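Local structure of formate dehydrogenase subunit beta (Desulfovibrio gigas, 1H0H) at residues B[10-14]-B[157-161]. The protein serves as the electron-transfer subunit of a tungsten-containing formate dehydrogenase, carrying three [4Fe-4S] clusters for the reversible two-electron oxidation of formate to carbon dioxide. Residues are numbered along the deposited sequence.
With SF4 (iron/sulfur cluster), chain L.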
ATOM      1  N   ARG B  10      -9.882 -18.661 -12.423  1.00 14.35           N
ATOM      2  CA  ARG B  10      -9.452 -18.066 -11.159  1.00 15.06           C
ATOM      3  C   ARG B  10      -8.094 -17.357 -11.236  1.00 14.17           C
ATOM      4  O   ARG B  10      -7.662 -16.769 -10.246  1.00 16.35           O
ATOM      5  CB  ARG B  10      -9.398 -19.116 -10.041  1.00 14.40           C
ATOM      6  CG  ARG B  10     -10.707 -19.831  -9.784  1.00 14.08           C
ATOM      7  CD  ARG B  10     -10.627 -20.810  -8.642  1.00 15.43           C
ATOM      8  NE  ARG B  10     -10.446 -20.147  -7.356  1.00 17.02           N
ATOM      9  CZ  ARG B  10     -11.466 -19.843  -6.562  1.00 18.11           C
ATOM     10  NH1 ARG B  10     -12.693 -20.143  -6.970  1.00 16.09           N
ATOM     11  NH2 ARG B  10     -11.270 -19.246  -5.374  1.00 18.23           N
ATOM     12  N   CYS B  11      -7.431 -17.395 -12.383  1.00 13.89           N
ATOM     13  CA  CYS B  11      -6.091 -16.796 -12.518  1.00 15.04           C
ATOM     14  C   CYS B  11      -6.156 -15.279 -12.672  1.00 14.08           C
ATOM     15  O   CYS B  11      -6.910 -14.755 -13.482  1.00 13.59           O
ATOM     16  CB  CYS B  11      -5.370 -17.433 -13.726  1.00 16.13           C
ATOM     17  SG  CYS B  11      -3.756 -16.744 -14.171  1.00 18.69           S
ATOM     18  N   THR B  12      -5.355 -14.564 -11.906  1.00 14.88           N
ATOM     19  CA  THR B  12      -5.330 -13.118 -12.014  1.00 15.07           C
ATOM     20  C   THR B  12      -4.102 -12.650 -12.781  1.00 14.33           C
ATOM     21  O   THR B  12      -3.849 -11.453 -12.866  1.00 14.29           O
ATOM     22  CB  THR B  12      -5.335 -12.485 -10.628  1.00 15.63           C
ATOM     23  OG1 THR B  12      -4.311 -13.108  -9.843  1.00 15.80           O
ATOM     24  CG2 THR B  12      -6.642 -12.778  -9.903  1.00 16.85           C
ATOM     25  N   ALA B  13      -3.349 -13.598 -13.327  1.00 13.54           N
ATOM     26  CA  ALA B  13      -2.121 -13.284 -14.037  1.00 13.91           C
ATOM     27  C   ALA B  13      -1.153 -12.505 -13.120  1.00 14.82           C
ATOM     28  O   ALA B  13      -0.441 -11.591 -13.556  1.00 16.19           O
ATOM     29  CB  ALA B  13      -2.420 -12.540 -15.353  1.00 12.48           C
ATOM     30  N   CYS B  14      -1.132 -12.893 -11.842  1.00 12.77           N
ATOM     31  CA  CYS B  14      -0.233 -12.269 -10.865  1.00 14.18           C
ATOM     32  C   CYS B  14       1.229 -12.612 -11.210  1.00 14.42           C
ATOM     33  O   CYS B  14       2.168 -11.989 -10.723  1.00 14.12           O
ATOM     34  CB  CYS B  14      -0.598 -12.760  -9.450  1.00 14.38           C
ATOM     35  SG  CYS B  14      -0.046 -14.397  -8.971  1.00 18.60           S
ATOM     36  N   PRO B 157      -1.959 -17.740  -5.605  1.00 15.84           N
ATOM     37  CA  PRO B 157      -2.841 -17.245  -4.554  1.00 17.00           C
ATOM     38  C   PRO B 157      -4.339 -17.569  -4.696  1.00 16.09           C
ATOM     39  O   PRO B 157      -5.011 -17.596  -3.693  1.00 15.52           O
ATOM     40  CB  PRO B 157      -2.626 -15.736  -4.623  1.00 17.33           C
ATOM     41  CG  PRO B 157      -2.291 -15.478  -6.022  1.00 16.86           C
ATOM     42  CD  PRO B 157      -1.567 -16.685  -6.551  1.00 16.52           C
ATOM     43  N   THR B 158      -4.849 -17.807  -5.894  1.00 15.06           N
ATOM     44  CA  THR B 158      -6.313 -17.932  -6.060  1.00 17.55           C
ATOM     45  C   THR B 158      -6.857 -19.323  -6.208  1.00 18.16           C
ATOM     46  O   THR B 158      -8.039 -19.496  -6.460  1.00 18.39           O
ATOM     47  CB  THR B 158      -6.717 -17.212  -7.300  1.00 18.60           C
ATOM     48  OG1 THR B 158      -5.930 -17.733  -8.380  1.00 18.19           O
ATOM     49  CG2 THR B 158      -6.289 -15.741  -7.208  1.00 21.34           C
ATOM     50  N   GLY B 159      -6.005 -20.317  -6.082  1.00 18.10           N
ATOM     51  CA  GLY B 159      -6.474 -21.671  -6.245  1.00 18.06           C
ATOM     52  C   GLY B 159      -6.645 -21.999  -7.712  1.00 17.97           C
ATOM     53  O   GLY B 159      -7.309 -22.967  -8.040  1.00 18.80           O
ATOM     54  N   ALA B 160      -6.098 -21.174  -8.598  1.00 18.15           N
ATOM     55  CA  ALA B 160      -6.133 -21.523 -10.020  1.00 18.20           C
ATOM     56  C   ALA B 160      -5.297 -22.795 -10.250  1.00 19.04           C
ATOM     57  O   ALA B 160      -5.688 -23.687 -11.016  1.00 19.45           O
ATOM     58  CB  ALA B 160      -5.618 -20.394 -10.851  1.00 19.10           C
ATOM     59  N   MET B 161      -4.147 -22.877  -9.592  1.00 19.04           N
ATOM     60  CA  MET B 161      -3.274 -24.051  -9.727  1.00 17.93           C
ATOM     61  C   MET B 161      -3.606 -25.033  -8.634  1.00 18.44           C
ATOM     62  O   MET B 161      -3.723 -24.651  -7.472  1.00 17.81           O
ATOM     63  CB  MET B 161      -1.787 -23.682  -9.608  1.00 17.40           C
ATOM     64  CG  MET B 161      -1.221 -22.817 -10.720  1.00 18.05           C
ATOM     65  SD  MET B 161      -1.286 -23.622 -12.340  1.00 19.01           S
ATOM     66  CE  MET B 161      -0.228 -25.128 -12.053  1.00 17.18           C
TER
HETATM   67 FE1  SF4 L1011      -2.039 -18.575  -9.991  1.00 19.56          FE
HETATM   68 FE2  SF4 L1011      -0.035 -18.252 -11.880  1.00 20.33          FE
HETATM   69 FE3  SF4 L1011      -2.562 -17.267 -12.381  1.00 19.44          FE
HETATM   70 FE4  SF4 L1011      -0.944 -16.084 -10.376  1.00 19.02          FE
HETATM   71  S1  SF4 L1011      -0.542 -16.130 -12.598  1.00 18.18           S
HETATM   72  S2  SF4 L1011      -3.227 -16.608 -10.273  1.00 19.36           S
HETATM   73  S3  SF4 L1011       0.184 -17.978  -9.665  1.00 20.77           S
HETATM   74  S4  SF4 L1011      -1.921 -19.527 -12.090  1.00 21.06           S
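Two loops of a bacterial ferredoxin-type fold close over one [4Fe-4S] cluster. Along 157-161, Pro-157 comes first: its CD lies 3.7 Å from Cys-14 SG, the sulfur that ligates FE4 at 2.4 Å, and 3.8 Å from cluster atom S3. Thr-158 makes both hydrogen bonds of the contact. Its OG1 donates to Arg-10 O (2.7 Å), while its carbonyl O accepts from Arg-10 NE at 2.6 Å with an N-H...O angle of 176°; two nearly reciprocal links thus tie one residue pair. Methyl CG2 of Thr-158 meets Thr-12 CG2 at 4.0 Å. Gly-159, at phi/psi 78/14, turns the chain where a CB would jam against the preceding carbonyl O. Ala-160 CB then packs on Cys-11 CB (4.1 Å), one bond from Cys-11 SG, which binds FE3 at 2.2 Å, and Met-161 CG reaches S4 at 3.6 Å. Cys-17 and Cys-156 complete the ligands, so three cysteines come from the N-terminal CxxCxxC run and the fourth from a distant CP motif, the usual ferredoxin pattern. Arg-10 also salt-bridges an acidic side chain of the alpha subunit. The 10-14 loop joins strand 2-7 to helix 16-25, whereas 157-161 leads from helix 151-155 into strand 161-163, antiparallel to strand 2-7.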